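Local coordinates for cellulose hydrolase (Bacillus licheniformis, PDB 4YZT), which hydrolyses beta-1,4-glucosidic bonds inside cellulose chains as a three-module family 5 endoglucanase, caught here with cellotetraose bound, at residues E251-V256 and H295-V300; D343-K348 and I429-P434; N459-A464 and L521-V526. One frame throughout, in Å; residues are numbered along the deposited sequence.

Contact 1 (E251-V256 and H295-V300)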
ATOM      1  N   GLU A 251      -5.860 -15.909  -9.980  1.00 11.92           N
ATOM      2  CA  GLU A 251      -4.999 -17.032 -10.351  1.00 13.67           C
ATOM      3  C   GLU A 251      -3.642 -16.953  -9.657  1.00 13.92           C
ATOM      4  O   GLU A 251      -2.999 -17.970  -9.437  1.00 13.40           O
ATOM      5  CB  GLU A 251      -4.820 -17.107 -11.871  1.00 16.07           C
ATOM      6  CG  GLU A 251      -6.050 -17.641 -12.632  1.00 24.11           C
ATOM      7  CD  GLU A 251      -6.804 -18.777 -11.900  1.00 30.90           C
ATOM      8  OE1 GLU A 251      -6.235 -19.879 -11.712  1.00 30.98           O
ATOM      9  OE2 GLU A 251      -7.983 -18.567 -11.526  1.00 32.57           O
ATOM     10  N   ASP A 252      -3.220 -15.749  -9.286  1.00 12.64           N
ATOM     11  CA  ASP A 252      -1.999 -15.582  -8.506  1.00 14.85           C
ATOM     12  C   ASP A 252      -2.079 -16.273  -7.143  1.00 16.23           C
ATOM     13  O   ASP A 252      -1.142 -16.958  -6.745  1.00 20.94           O
ATOM     14  CB  ASP A 252      -1.677 -14.096  -8.297  1.00 15.95           C
ATOM     15  CG  ASP A 252      -0.835 -13.514  -9.425  1.00 20.07           C
ATOM     16  OD1 ASP A 252      -0.381 -14.285 -10.297  1.00 20.38           O
ATOM     17  OD2 ASP A 252      -0.615 -12.282  -9.429  1.00 20.26           O
ATOM     18  N   ILE A 253      -3.190 -16.105  -6.437  1.00 13.56           N
ATOM     19  CA  ILE A 253      -3.235 -16.521  -5.035  1.00 16.29           C
ATOM     20  C   ILE A 253      -3.975 -17.854  -4.806  1.00 13.79           C
ATOM     21  O   ILE A 253      -3.736 -18.528  -3.802  1.00 13.36           O
ATOM     22  CB  ILE A 253      -3.863 -15.410  -4.160  1.00 18.54           C
ATOM     23  CG1 ILE A 253      -5.368 -15.310  -4.387  1.00 19.86           C
ATOM     24  CG2 ILE A 253      -3.181 -14.066  -4.446  1.00 20.64           C
ATOM     25  CD1 ILE A 253      -6.034 -14.291  -3.474  1.00 24.77           C
ATOM     26  N   LYS A 254      -4.844 -18.249  -5.737  1.00 12.43           N
ATOM     27  CA  LYS A 254      -5.524 -19.555  -5.640  1.00 13.12           C
ATOM     28  C   LYS A 254      -4.599 -20.772  -5.386  1.00 13.74           C
ATOM     29  O   LYS A 254      -4.946 -21.650  -4.591  1.00 16.75           O
ATOM     30  CB  LYS A 254      -6.361 -19.803  -6.905  1.00 12.94           C
ATOM     31  CG  LYS A 254      -7.173 -21.104  -6.890  1.00 17.70           C
ATOM     32  CD  LYS A 254      -7.990 -21.241  -8.168  1.00 19.82           C
ATOM     33  CE  LYS A 254      -8.815 -22.513  -8.183  1.00 23.30           C
ATOM     34  NZ  LYS A 254      -9.665 -22.564  -9.403  1.00 25.29           N
ATOM     35  N   PRO A 255      -3.423 -20.853  -6.045  1.00 14.59           N
ATOM     36  CA  PRO A 255      -2.561 -22.012  -5.758  1.00 15.45           C
ATOM     37  C   PRO A 255      -2.075 -22.094  -4.308  1.00 14.98           C
ATOM     38  O   PRO A 255      -1.716 -23.190  -3.849  1.00 14.76           O
ATOM     39  CB  PRO A 255      -1.371 -21.804  -6.704  1.00 16.97           C
ATOM     40  CG  PRO A 255      -1.919 -21.011  -7.826  1.00 15.57           C
ATOM     41  CD  PRO A 255      -2.919 -20.081  -7.196  1.00 14.15           C
ATOM     42  N   VAL A 256      -2.056 -20.967  -3.600  1.00 14.13           N
ATOM     43  CA  VAL A 256      -1.621 -20.961  -2.201  1.00 13.44           C
ATOM     44  C   VAL A 256      -2.730 -21.559  -1.347  1.00 14.88           C
ATOM     45  O   VAL A 256      -2.472 -22.300  -0.392  1.00 14.45           O
ATOM     46  CB  VAL A 256      -1.260 -19.538  -1.710  1.00 13.98           C
ATOM     47  CG1 VAL A 256      -0.925 -19.541  -0.224  1.00 13.95           C
ATOM     48  CG2 VAL A 256      -0.082 -18.994  -2.509  1.00 15.25           C
ATOM     49  N   HIS A 295     -10.077 -12.931   1.568  1.00 12.76           N
ATOM     50  CA  HIS A 295     -11.106 -13.460   2.454  1.00 11.49           C
ATOM     51  C   HIS A 295     -11.680 -14.773   1.914  1.00 12.32           C
ATOM     52  O   HIS A 295     -11.822 -15.745   2.662  1.00 15.24           O
ATOM     53  CB  HIS A 295     -12.219 -12.420   2.661  1.00 10.37           C
ATOM     54  CG  HIS A 295     -13.029 -12.648   3.904  1.00 12.46           C
ATOM     55  ND1 HIS A 295     -14.167 -13.429   3.917  1.00 13.73           N
ATOM     56  CD2 HIS A 295     -12.859 -12.213   5.175  1.00 13.56           C
ATOM     57  CE1 HIS A 295     -14.657 -13.469   5.143  1.00 15.05           C
ATOM     58  NE2 HIS A 295     -13.889 -12.731   5.925  1.00 14.33           N
ATOM     59  N   LYS A 296     -12.007 -14.801   0.623  1.00 11.60           N
ATOM     60  CA  LYS A 296     -12.535 -16.006  -0.025  1.00 13.32           C
ATOM     61  C   LYS A 296     -11.626 -17.209   0.189  1.00 10.85           C
ATOM     62  O   LYS A 296     -12.098 -18.338   0.394  1.00 12.18           O
ATOM     63  CB  LYS A 296     -12.710 -15.754  -1.525  1.00 15.65           C
ATOM     64  CG  LYS A 296     -13.127 -16.967  -2.363  1.00 17.94           C
ATOM     65  CD  LYS A 296     -13.165 -16.573  -3.847  1.00 15.26           C
ATOM     66  CE  LYS A 296     -13.709 -17.663  -4.732  1.00 17.44           C
ATOM     67  NZ  LYS A 296     -13.641 -17.274  -6.176  1.00 18.34           N
ATOM     68  N   TYR A 297     -10.319 -16.977   0.123  1.00 11.74           N
ATOM     69  CA  TYR A 297      -9.382 -18.092   0.221  1.00 13.51           C
ATOM     70  C   TYR A 297      -8.791 -18.216   1.627  1.00 14.60           C
ATOM     71  O   TYR A 297      -7.778 -18.879   1.820  1.00 14.17           O
ATOM     72  CB  TYR A 297      -8.289 -17.961  -0.846  1.00 13.25           C
ATOM     73  CG  TYR A 297      -8.827 -18.241  -2.242  1.00 12.89           C
ATOM     74  CD1 TYR A 297      -9.264 -19.509  -2.593  1.00 13.89           C
ATOM     75  CD2 TYR A 297      -8.907 -17.234  -3.202  1.00 13.09           C
ATOM     76  CE1 TYR A 297      -9.771 -19.777  -3.856  1.00 13.81           C
ATOM     77  CE2 TYR A 297      -9.415 -17.496  -4.473  1.00 14.68           C
ATOM     78  CZ  TYR A 297      -9.834 -18.775  -4.788  1.00 15.38           C
ATOM     79  OH  TYR A 297     -10.348 -19.051  -6.035  1.00 16.01           O
ATOM     80  N   GLN A 298      -9.456 -17.593   2.597  1.00 13.07           N
ATOM     81  CA  GLN A 298      -9.081 -17.711   4.007  1.00 14.93           C
ATOM     82  C   GLN A 298      -7.644 -17.268   4.324  1.00 11.85           C
ATOM     83  O   GLN A 298      -6.952 -17.923   5.110  1.00 15.01           O
ATOM     84  CB  GLN A 298      -9.281 -19.155   4.478  1.00 16.76           C
ATOM     85  CG  GLN A 298     -10.684 -19.691   4.210  1.00 20.76           C
ATOM     86  CD  GLN A 298     -10.783 -21.174   4.488  1.00 27.52           C
ATOM     87  OE1 GLN A 298     -10.260 -21.659   5.485  1.00 29.90           O
ATOM     88  NE2 GLN A 298     -11.432 -21.905   3.598  1.00 31.04           N
ATOM     89  N   MET A 299      -7.225 -16.145   3.742  1.00 11.52           N
ATOM     90  CA  MET A 299      -5.908 -15.564   3.987  1.00 11.86           C
ATOM     91  C   MET A 299      -6.046 -14.199   4.654  1.00 13.24           C
ATOM     92  O   MET A 299      -6.802 -13.357   4.186  1.00 11.75           O
ATOM     93  CB  MET A 299      -5.135 -15.418   2.676  1.00 12.22           C
ATOM     94  CG  MET A 299      -4.961 -16.726   1.948  1.00 15.31           C
ATOM     95  SD  MET A 299      -4.543 -16.425   0.243  1.00 13.76           S
ATOM     96  CE  MET A 299      -4.359 -18.118  -0.319  1.00 15.48           C
ATOM     97  N   VAL A 300      -5.330 -13.993   5.752  1.00 12.63           N
ATOM     98  CA  VAL A 300      -5.424 -12.742   6.496  1.00 11.15           C
ATOM     99  C   VAL A 300      -4.676 -11.636   5.743  1.00  8.68           C
ATOM    100  O   VAL A 300      -3.465 -11.734   5.536  1.00  8.54           O
ATOM    101  CB  VAL A 300      -4.827 -12.888   7.902  1.00  9.96           C
ATOM    102  CG1 VAL A 300      -4.834 -11.543   8.641  1.00 10.15           C
ATOM    103  CG2 VAL A 300      -5.543 -13.970   8.706  1.00  8.92           C
TER
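Tyr297 and Met299 reach across to Ile253, Lys254 and Val256, packing helix 243-261 of the family 5 TIM barrel against the turn between helix 280-296 and strand 299-303. That turn is a Schellman motif: Gln298, with positive phi, is its C-prime residue, Gln298 N bonds to His295 O, and Met299 N returns to Ala294 O. The two residues on either side of Gln298 carry the contact.

Tyr297 can be traced outward from CB: CG stands anti to the carbonyl carbon (chi1 -72°), and the ring heads for the helix. Its CD2 is met by the delta methyl of Ile253, with Ile253 CD1 4.1 Å from Tyr297 CD2. Farther out, CZ meets the first methylenes of Lys254, Lys254 CG lying 4.1 Å from Tyr297 CZ. At the tip, Tyr297 OH touches Lys254 CD at 3.9 Å and is hydrogen-bonded to Glu250 OE2, which also forms a salt bridge with Lys296 NZ. Lys296 CG lies over the centre of one ring face. An alanine in place of Tyr297 would probably open a gap beside Ile253 and the Lys254 methylenes and leave Glu250 without its hydroxyl partner.

Met299 is extended beyond CG and reaches toward helix 243-261; Tyr222 of strand 218-224 and Ile269 of strand 267-272 also touch it. Its end methyl finishes at a backbone carbonyl that already accepts Val256 N: Met299 CE is 3.6 Å from Ile253 O and 3.7 Å from Val256 CB.

Contact 2 (D343-K348 and I429-P434)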
ATOM      1  N   ASP A 343     -14.493  10.293  -9.671  1.00 17.89           N
ATOM      2  CA  ASP A 343     -14.219  11.718  -9.826  1.00 19.53           C
ATOM      3  C   ASP A 343     -14.886  12.228 -11.090  1.00 20.70           C
ATOM      4  O   ASP A 343     -14.561  11.784 -12.194  1.00 21.40           O
ATOM      5  CB  ASP A 343     -12.717  11.983  -9.889  1.00 23.86           C
ATOM      6  CG  ASP A 343     -12.081  12.121  -8.518  1.00 27.03           C
ATOM      7  OD1 ASP A 343     -12.733  12.641  -7.585  1.00 26.40           O
ATOM      8  OD2 ASP A 343     -10.907  11.718  -8.377  1.00 30.86           O
ATOM      9  N   LEU A 344     -15.818  13.161 -10.940  1.00 18.19           N
ATOM     10  CA  LEU A 344     -16.484  13.725 -12.101  1.00 17.50           C
ATOM     11  C   LEU A 344     -15.905  15.106 -12.427  1.00 17.03           C
ATOM     12  O   LEU A 344     -16.062  16.045 -11.647  1.00 18.92           O
ATOM     13  CB  LEU A 344     -17.990  13.807 -11.859  1.00 17.36           C
ATOM     14  CG  LEU A 344     -18.798  14.422 -12.998  1.00 22.87           C
ATOM     15  CD1 LEU A 344     -18.586  13.581 -14.250  1.00 25.73           C
ATOM     16  CD2 LEU A 344     -20.271  14.495 -12.626  1.00 24.16           C
ATOM     17  N   PHE A 345     -15.229  15.211 -13.573  1.00 15.55           N
ATOM     18  CA  PHE A 345     -14.619  16.460 -14.027  1.00 18.34           C
ATOM     19  C   PHE A 345     -15.534  17.219 -14.992  1.00 19.94           C
ATOM     20  O   PHE A 345     -15.938  16.689 -16.026  1.00 20.56           O
ATOM     21  CB  PHE A 345     -13.274  16.191 -14.715  1.00 18.73           C
ATOM     22  CG  PHE A 345     -12.187  15.725 -13.787  1.00 18.08           C
ATOM     23  CD1 PHE A 345     -11.345  16.640 -13.164  1.00 19.94           C
ATOM     24  CD2 PHE A 345     -11.997  14.376 -13.540  1.00 17.75           C
ATOM     25  CE1 PHE A 345     -10.326  16.204 -12.311  1.00 19.08           C
ATOM     26  CE2 PHE A 345     -10.988  13.941 -12.689  1.00 16.46           C
ATOM     27  CZ  PHE A 345     -10.153  14.851 -12.082  1.00 17.06           C
ATOM     28  N   ILE A 346     -15.866  18.457 -14.648  1.00 18.58           N
ATOM     29  CA  ILE A 346     -16.677  19.301 -15.516  1.00 18.67           C
ATOM     30  C   ILE A 346     -15.858  20.541 -15.885  1.00 19.68           C
ATOM     31  O   ILE A 346     -15.348  21.237 -15.006  1.00 16.78           O
ATOM     32  CB  ILE A 346     -18.018  19.699 -14.828  1.00 17.88           C
ATOM     33  CG1 ILE A 346     -18.911  18.466 -14.675  1.00 19.87           C
ATOM     34  CG2 ILE A 346     -18.749  20.779 -15.621  1.00 18.77           C
ATOM     35  CD1 ILE A 346     -20.048  18.659 -13.723  1.00 21.97           C
ATOM     36  N   LYS A 347     -15.717  20.813 -17.178  1.00 17.02           N
ATOM     37  CA  LYS A 347     -14.895  21.938 -17.595  1.00 18.30           C
ATOM     38  C   LYS A 347     -15.674  23.237 -17.503  1.00 20.59           C
ATOM     39  O   LYS A 347     -16.853  23.294 -17.868  1.00 18.62           O
ATOM     40  CB  LYS A 347     -14.379  21.741 -19.017  1.00 19.48           C
ATOM     41  CG  LYS A 347     -13.406  22.815 -19.480  1.00 21.24           C
ATOM     42  CD  LYS A 347     -12.669  22.368 -20.719  1.00 24.35           C
ATOM     43  CE  LYS A 347     -11.673  23.416 -21.189  1.00 28.91           C
ATOM     44  NZ  LYS A 347     -10.968  22.973 -22.417  1.00 32.29           N
ATOM     45  N   LYS A 348     -15.006  24.272 -17.002  1.00 20.01           N
ATOM     46  CA  LYS A 348     -15.579  25.600 -16.906  1.00 23.25           C
ATOM     47  C   LYS A 348     -16.128  26.027 -18.258  1.00 20.86           C
ATOM     48  O   LYS A 348     -15.413  26.007 -19.256  1.00 19.52           O
ATOM     49  CB  LYS A 348     -14.520  26.597 -16.424  1.00 28.42           C
ATOM     50  CG  LYS A 348     -15.059  27.889 -15.851  1.00 36.23           C
ATOM     51  CD  LYS A 348     -14.028  28.500 -14.909  1.00 40.05           C
ATOM     52  CE  LYS A 348     -14.464  29.856 -14.388  1.00 43.20           C
ATOM     53  NZ  LYS A 348     -13.419  30.442 -13.499  1.00 44.60           N
ATOM     54  N   ILE A 429     -15.940  17.946  -9.680  1.00 17.45           N
ATOM     55  CA  ILE A 429     -14.781  18.816  -9.789  1.00 17.46           C
ATOM     56  C   ILE A 429     -14.888  19.773 -10.968  1.00 17.93           C
ATOM     57  O   ILE A 429     -14.989  19.340 -12.118  1.00 17.93           O
ATOM     58  CB  ILE A 429     -13.486  17.992  -9.954  1.00 19.31           C
ATOM     59  CG1 ILE A 429     -13.369  16.938  -8.849  1.00 19.35           C
ATOM     60  CG2 ILE A 429     -12.269  18.910  -9.992  1.00 20.38           C
ATOM     61  CD1 ILE A 429     -12.213  15.953  -9.062  1.00 20.25           C
ATOM     62  N   LEU A 430     -14.863  21.072 -10.686  1.00 16.54           N
ATOM     63  CA  LEU A 430     -14.763  22.066 -11.743  1.00 16.82           C
ATOM     64  C   LEU A 430     -13.305  22.283 -12.135  1.00 16.15           C
ATOM     65  O   LEU A 430     -12.464  22.522 -11.271  1.00 21.64           O
ATOM     66  CB  LEU A 430     -15.381  23.394 -11.294  1.00 17.78           C
ATOM     67  CG  LEU A 430     -15.509  24.520 -12.330  1.00 20.28           C
ATOM     68  CD1 LEU A 430     -16.486  24.126 -13.431  1.00 19.07           C
ATOM     69  CD2 LEU A 430     -15.963  25.819 -11.656  1.00 20.88           C
ATOM     70  N   TYR A 431     -13.000  22.202 -13.423  1.00 15.93           N
ATOM     71  CA  TYR A 431     -11.625  22.446 -13.867  1.00 15.43           C
ATOM     72  C   TYR A 431     -11.585  23.363 -15.067  1.00 15.82           C
ATOM     73  O   TYR A 431     -12.615  23.630 -15.700  1.00 16.39           O
ATOM     74  CB  TYR A 431     -10.894  21.138 -14.195  1.00 14.62           C
ATOM     75  CG  TYR A 431     -11.157  20.587 -15.582  1.00 14.59           C
ATOM     76  CD1 TYR A 431     -12.267  19.792 -15.832  1.00 16.35           C
ATOM     77  CD2 TYR A 431     -10.288  20.849 -16.636  1.00 15.00           C
ATOM     78  CE1 TYR A 431     -12.509  19.279 -17.088  1.00 16.99           C
ATOM     79  CE2 TYR A 431     -10.526  20.343 -17.901  1.00 16.77           C
ATOM     80  CZ  TYR A 431     -11.633  19.552 -18.117  1.00 17.50           C
ATOM     81  OH  TYR A 431     -11.871  19.050 -19.371  1.00 18.09           O
ATOM     82  N   ASP A 432     -10.386  23.865 -15.353  1.00 15.60           N
ATOM     83  CA  ASP A 432     -10.142  24.696 -16.522  1.00 18.72           C
ATOM     84  C   ASP A 432      -8.753  24.344 -17.035  1.00 19.21           C
ATOM     85  O   ASP A 432      -8.020  23.607 -16.365  1.00 18.09           O
ATOM     86  CB  ASP A 432     -10.251  26.179 -16.173  1.00 19.67           C
ATOM     87  CG  ASP A 432     -10.722  27.016 -17.344  1.00 22.70           C
ATOM     88  OD1 ASP A 432     -10.730  26.507 -18.488  1.00 21.68           O
ATOM     89  OD2 ASP A 432     -11.093  28.182 -17.118  1.00 28.14           O
ATOM     90  N   ASP A 433      -8.394  24.844 -18.216  1.00 23.83           N
ATOM     91  CA  ASP A 433      -7.069  24.582 -18.783  1.00 24.00           C
ATOM     92  C   ASP A 433      -5.984  24.968 -17.765  1.00 21.20           C
ATOM     93  O   ASP A 433      -5.982  26.082 -17.247  1.00 21.72           O
ATOM     94  CB  ASP A 433      -6.841  25.371 -20.083  1.00 29.61           C
ATOM     95  CG  ASP A 433      -7.927  25.143 -21.133  1.00 34.53           C
ATOM     96  OD1 ASP A 433      -8.313  23.983 -21.392  1.00 34.94           O
ATOM     97  OD2 ASP A 433      -8.386  26.146 -21.716  1.00 39.55           O
ATOM     98  N   PRO A 434      -5.060  24.043 -17.479  1.00 21.09           N
ATOM     99  CA  PRO A 434      -3.933  24.360 -16.595  1.00 20.50           C
ATOM    100  C   PRO A 434      -3.042  25.437 -17.202  1.00 18.99           C
ATOM    101  O   PRO A 434      -2.907  25.479 -18.421  1.00 20.21           O
ATOM    102  CB  PRO A 434      -3.182  23.033 -16.489  1.00 21.49           C
ATOM    103  CG  PRO A 434      -3.538  22.300 -17.747  1.00 24.09           C
ATOM    104  CD  PRO A 434      -4.959  22.691 -18.051  1.00 22.12           C
TER
HETATM  105  O   HOH W   1     -10.241  19.745 -21.504  1.00 31.29           O
HETATM  106  O   HOH W   2     -12.790  27.234 -20.273  1.00 34.06           O
HETATM  107  O   HOH W   3     -10.789  29.760 -15.190  1.00 43.63           O
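Ile346 bonds to both neighbours of Leu430 across two parallel strands: Ile346 N gives its hydrogen to Ile429 O at 2.8 Å, and Ile346 O accepts Tyr431 N. Flanking these, Leu344 O takes Ile429 N at 2.7 Å and Tyr431 O takes Lys348 N at 2.8 Å. Lys347 N turns the other way, to Gln350 OE1.

Side chains finish the polar network. Lys347 lays CG over one face of the Tyr431 ring as a CH-pi contact and carries on to a salt bridge, Lys347 NZ to Asp433 OD1 at 3.0 Å, on the syn side of the carboxylate. One water joins Tyr431 OH, 2.8 Å away, to Lys347 NZ, the latter weakly. Asp432 OD1 accepts Asp433 N and a water that also serves Lys348 O; a third water links Asp432 OD2 to Lys348 NZ, which has Gly406 O as well.

On the face shared with Tyr431, Ile429 CD1 sits over the Phe345 ring, 4.1 Å from its centroid. Such a parallel pair of first and last strands, within an otherwise antiparallel sheet, is consistent with the immunoglobulin-like beta fold expected of the X2 module, a family named for carbohydrate binding.

Contact 3 (N459-A464 and L521-V526)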
ATOM      1  N   ASN A 459      -5.596  24.403 -11.889  1.00 16.82           N
ATOM      2  CA  ASN A 459      -6.993  24.769 -12.112  1.00 19.18           C
ATOM      3  C   ASN A 459      -7.944  23.585 -12.006  1.00 17.96           C
ATOM      4  O   ASN A 459      -8.846  23.438 -12.819  1.00 21.14           O
ATOM      5  CB  ASN A 459      -7.158  25.440 -13.479  1.00 20.08           C
ATOM      6  CG  ASN A 459      -6.437  26.777 -13.565  1.00 22.42           C
ATOM      7  OD1 ASN A 459      -6.244  27.454 -12.555  1.00 22.25           O
ATOM      8  ND2 ASN A 459      -6.050  27.169 -14.781  1.00 19.93           N
ATOM      9  N   GLY A 460      -7.738  22.750 -10.996  1.00 16.57           N
ATOM     10  CA  GLY A 460      -8.647  21.649 -10.732  1.00 16.82           C
ATOM     11  C   GLY A 460      -8.166  20.313 -11.255  1.00 16.20           C
ATOM     12  O   GLY A 460      -8.689  19.264 -10.873  1.00 16.62           O
ATOM     13  N   THR A 461      -7.177  20.341 -12.142  1.00 16.43           N
ATOM     14  CA  THR A 461      -6.640  19.101 -12.678  1.00 16.21           C
ATOM     15  C   THR A 461      -5.639  18.490 -11.696  1.00 16.00           C
ATOM     16  O   THR A 461      -5.185  19.158 -10.771  1.00 15.59           O
ATOM     17  CB  THR A 461      -5.962  19.296 -14.051  1.00 16.83           C
ATOM     18  OG1 THR A 461      -4.760  20.056 -13.902  1.00 15.46           O
ATOM     19  CG2 THR A 461      -6.892  19.990 -15.024  1.00 17.75           C
ATOM     20  N   LYS A 462      -5.314  17.216 -11.901  1.00 17.33           N
ATOM     21  CA  LYS A 462      -4.411  16.484 -11.019  1.00 17.75           C
ATOM     22  C   LYS A 462      -3.372  15.744 -11.832  1.00 13.89           C
ATOM     23  O   LYS A 462      -3.660  15.251 -12.929  1.00 14.83           O
ATOM     24  CB  LYS A 462      -5.174  15.483 -10.141  1.00 21.00           C
ATOM     25  CG  LYS A 462      -6.343  16.067  -9.365  1.00 28.52           C
ATOM     26  CD  LYS A 462      -7.217  14.952  -8.823  1.00 34.84           C
ATOM     27  CE  LYS A 462      -8.337  15.491  -7.945  1.00 38.85           C
ATOM     28  NZ  LYS A 462      -9.163  14.373  -7.411  1.00 42.21           N
ATOM     29  N   LEU A 463      -2.166  15.641 -11.295  1.00 10.68           N
ATOM     30  CA  LEU A 463      -1.104  14.927 -12.003  1.00 11.63           C
ATOM     31  C   LEU A 463      -1.392  13.422 -12.062  1.00 12.44           C
ATOM     32  O   LEU A 463      -1.758  12.810 -11.050  1.00 13.09           O
ATOM     33  CB  LEU A 463       0.243  15.168 -11.330  1.00 11.66           C
ATOM     34  CG  LEU A 463       1.449  14.481 -11.975  1.00 12.61           C
ATOM     35  CD1 LEU A 463       1.659  14.977 -13.408  1.00 12.99           C
ATOM     36  CD2 LEU A 463       2.672  14.730 -11.110  1.00 12.90           C
ATOM     37  N   ALA A 464      -1.242  12.841 -13.251  1.00  9.06           N
ATOM     38  CA  ALA A 464      -1.455  11.411 -13.452  1.00 12.41           C
ATOM     39  C   ALA A 464      -0.140  10.658 -13.675  1.00 12.74           C
ATOM     40  O   ALA A 464       0.189   9.718 -12.938  1.00 13.10           O
ATOM     41  CB  ALA A 464      -2.381  11.194 -14.624  1.00 12.77           C
ATOM     42  N   LEU A 521      -2.343  14.729 -17.149  1.00 12.65           N
ATOM     43  CA  LEU A 521      -3.195  15.057 -16.021  1.00 13.10           C
ATOM     44  C   LEU A 521      -4.506  14.281 -16.017  1.00 14.44           C
ATOM     45  O   LEU A 521      -4.870  13.641 -17.005  1.00 13.69           O
ATOM     46  CB  LEU A 521      -3.491  16.565 -16.027  1.00 14.29           C
ATOM     47  CG  LEU A 521      -2.238  17.435 -16.073  1.00 14.95           C
ATOM     48  CD1 LEU A 521      -2.564  18.886 -16.461  1.00 16.68           C
ATOM     49  CD2 LEU A 521      -1.550  17.394 -14.724  1.00 15.18           C
ATOM     50  N   TRP A 522      -5.209  14.358 -14.891  1.00 14.99           N
ATOM     51  CA  TRP A 522      -6.632  14.029 -14.816  1.00 15.57           C
ATOM     52  C   TRP A 522      -7.403  15.346 -14.938  1.00 14.74           C
ATOM     53  O   TRP A 522      -7.051  16.303 -14.269  1.00 18.36           O
ATOM     54  CB  TRP A 522      -6.973  13.339 -13.495  1.00 17.97           C
ATOM     55  CG  TRP A 522      -6.222  12.040 -13.214  1.00 19.88           C
ATOM     56  CD1 TRP A 522      -5.356  11.795 -12.182  1.00 20.63           C
ATOM     57  CD2 TRP A 522      -6.310  10.817 -13.961  1.00 20.93           C
ATOM     58  NE1 TRP A 522      -4.895  10.494 -12.250  1.00 20.10           N
ATOM     59  CE2 TRP A 522      -5.466   9.879 -13.332  1.00 20.59           C
ATOM     60  CE3 TRP A 522      -7.019  10.428 -15.104  1.00 21.07           C
ATOM     61  CZ2 TRP A 522      -5.307   8.580 -13.813  1.00 21.75           C
ATOM     62  CZ3 TRP A 522      -6.858   9.136 -15.581  1.00 23.41           C
ATOM     63  CH2 TRP A 522      -6.009   8.229 -14.933  1.00 22.32           C
ATOM     64  N   PRO A 523      -8.463  15.405 -15.770  1.00 17.42           N
ATOM     65  CA  PRO A 523      -9.062  14.325 -16.560  1.00 19.05           C
ATOM     66  C   PRO A 523      -8.201  13.885 -17.737  1.00 18.62           C
ATOM     67  O   PRO A 523      -7.447  14.691 -18.298  1.00 18.21           O
ATOM     68  CB  PRO A 523     -10.369  14.939 -17.059  1.00 20.12           C
ATOM     69  CG  PRO A 523     -10.079  16.400 -17.146  1.00 17.26           C
ATOM     70  CD  PRO A 523      -9.148  16.689 -15.994  1.00 17.19           C
ATOM     71  N   LYS A 524      -8.338  12.607 -18.085  1.00 16.21           N
ATOM     72  CA  LYS A 524      -7.638  11.981 -19.207  1.00 21.47           C
ATOM     73  C   LYS A 524      -7.675  12.841 -20.456  1.00 21.23           C
ATOM     74  O   LYS A 524      -8.741  13.253 -20.897  1.00 22.87           O
ATOM     75  CB  LYS A 524      -8.264  10.615 -19.509  1.00 26.25           C
ATOM     76  CG  LYS A 524      -7.604   9.832 -20.637  1.00 28.54           C
ATOM     77  CD  LYS A 524      -6.201   9.407 -20.246  1.00 30.50           C
ATOM     78  CE  LYS A 524      -5.608   8.445 -21.267  1.00 33.72           C
ATOM     79  NZ  LYS A 524      -4.189   8.135 -20.944  1.00 33.30           N
ATOM     80  N   GLY A 525      -6.505  13.116 -21.020  1.00 21.09           N
ATOM     81  CA  GLY A 525      -6.423  13.887 -22.238  1.00 21.28           C
ATOM     82  C   GLY A 525      -5.982  15.325 -22.021  1.00 20.31           C
ATOM     83  O   GLY A 525      -5.613  16.013 -22.976  1.00 21.79           O
ATOM     84  N   VAL A 526      -6.025  15.794 -20.775  1.00 16.54           N
ATOM     85  CA  VAL A 526      -5.449  17.102 -20.456  1.00 16.37           C
ATOM     86  C   VAL A 526      -3.987  16.909 -20.042  1.00 16.41           C
ATOM     87  O   VAL A 526      -3.648  15.974 -19.308  1.00 16.31           O
ATOM     88  CB  VAL A 526      -6.231  17.828 -19.335  1.00 17.75           C
ATOM     89  CG1 VAL A 526      -5.580  19.166 -18.991  1.00 18.15           C
ATOM     90  CG2 VAL A 526      -7.677  18.059 -19.753  1.00 19.76           C
TER
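Two backbone hydrogen bonds tie Lys462 to Trp522: Trp522 N gives to Lys462 O at 2.7 Å, and Lys462 N gives to Trp522 O at 3.1 Å. They make an antiparallel hydrogen-bonded pair, and Leu463 with Leu521 follows as a non-hydrogen-bonded one.

Ala464 makes a CH-pi contact: its methyl lies over one face of the indole, Ala464 CB 3.7 Å from the centroid of the Trp522 five-membered ring and nearest to Trp522 NE1, at 3.5 Å. Phe345, Thr238 and Asn278 also touch this indole.

This is where strand 462-470, outermost in a four-stranded mixed sheet, joins strand 515-522. The latter ends in a cis peptide before Pro523 and a type II turn from Pro523 to Val526, which brings Val526 O back to Leu521 N.

The remaining contacts are apolar or mixed. Leu521 spreads its two methyls, CD1 3.6 Å from Thr461 OG1 and CD2 3.7 Å from Leu463 CA. Thr461 OG1 lies between the backbone N and the carbonyl carbon (chi1 69°) and is hydrogen-bonded to Leu458 O. The threonine methyl turns to the cis proline, with Thr461 CG2 4.1 Å from Pro523 CD.

Overall arrangement
Along the chain the three contacts follow in series. Contact 1 lies in the catalytic TIM barrel; contact 2 pairs strands 338-347 and 424-431 of the X2-module sheet; contact 3 lies on strand 462-470, an outermost strand of the mixed sheet that also holds strands 440-444, 515-522 and 527-535. Contact 1 stands apart, its centre about 40 Å from that of contact 2 and about 36 Å from that of contact 3. Contacts 2 and 3 have centres about 8 Å apart and touch: Asn459 probably hydrogen-bonds to Asp432 and Asp433, and Phe345 packs on Pro523. They thus form a junction between the second and third modules, while Lys280 at Asp343 and Asn278 at Leu463 tie that junction to the barrel.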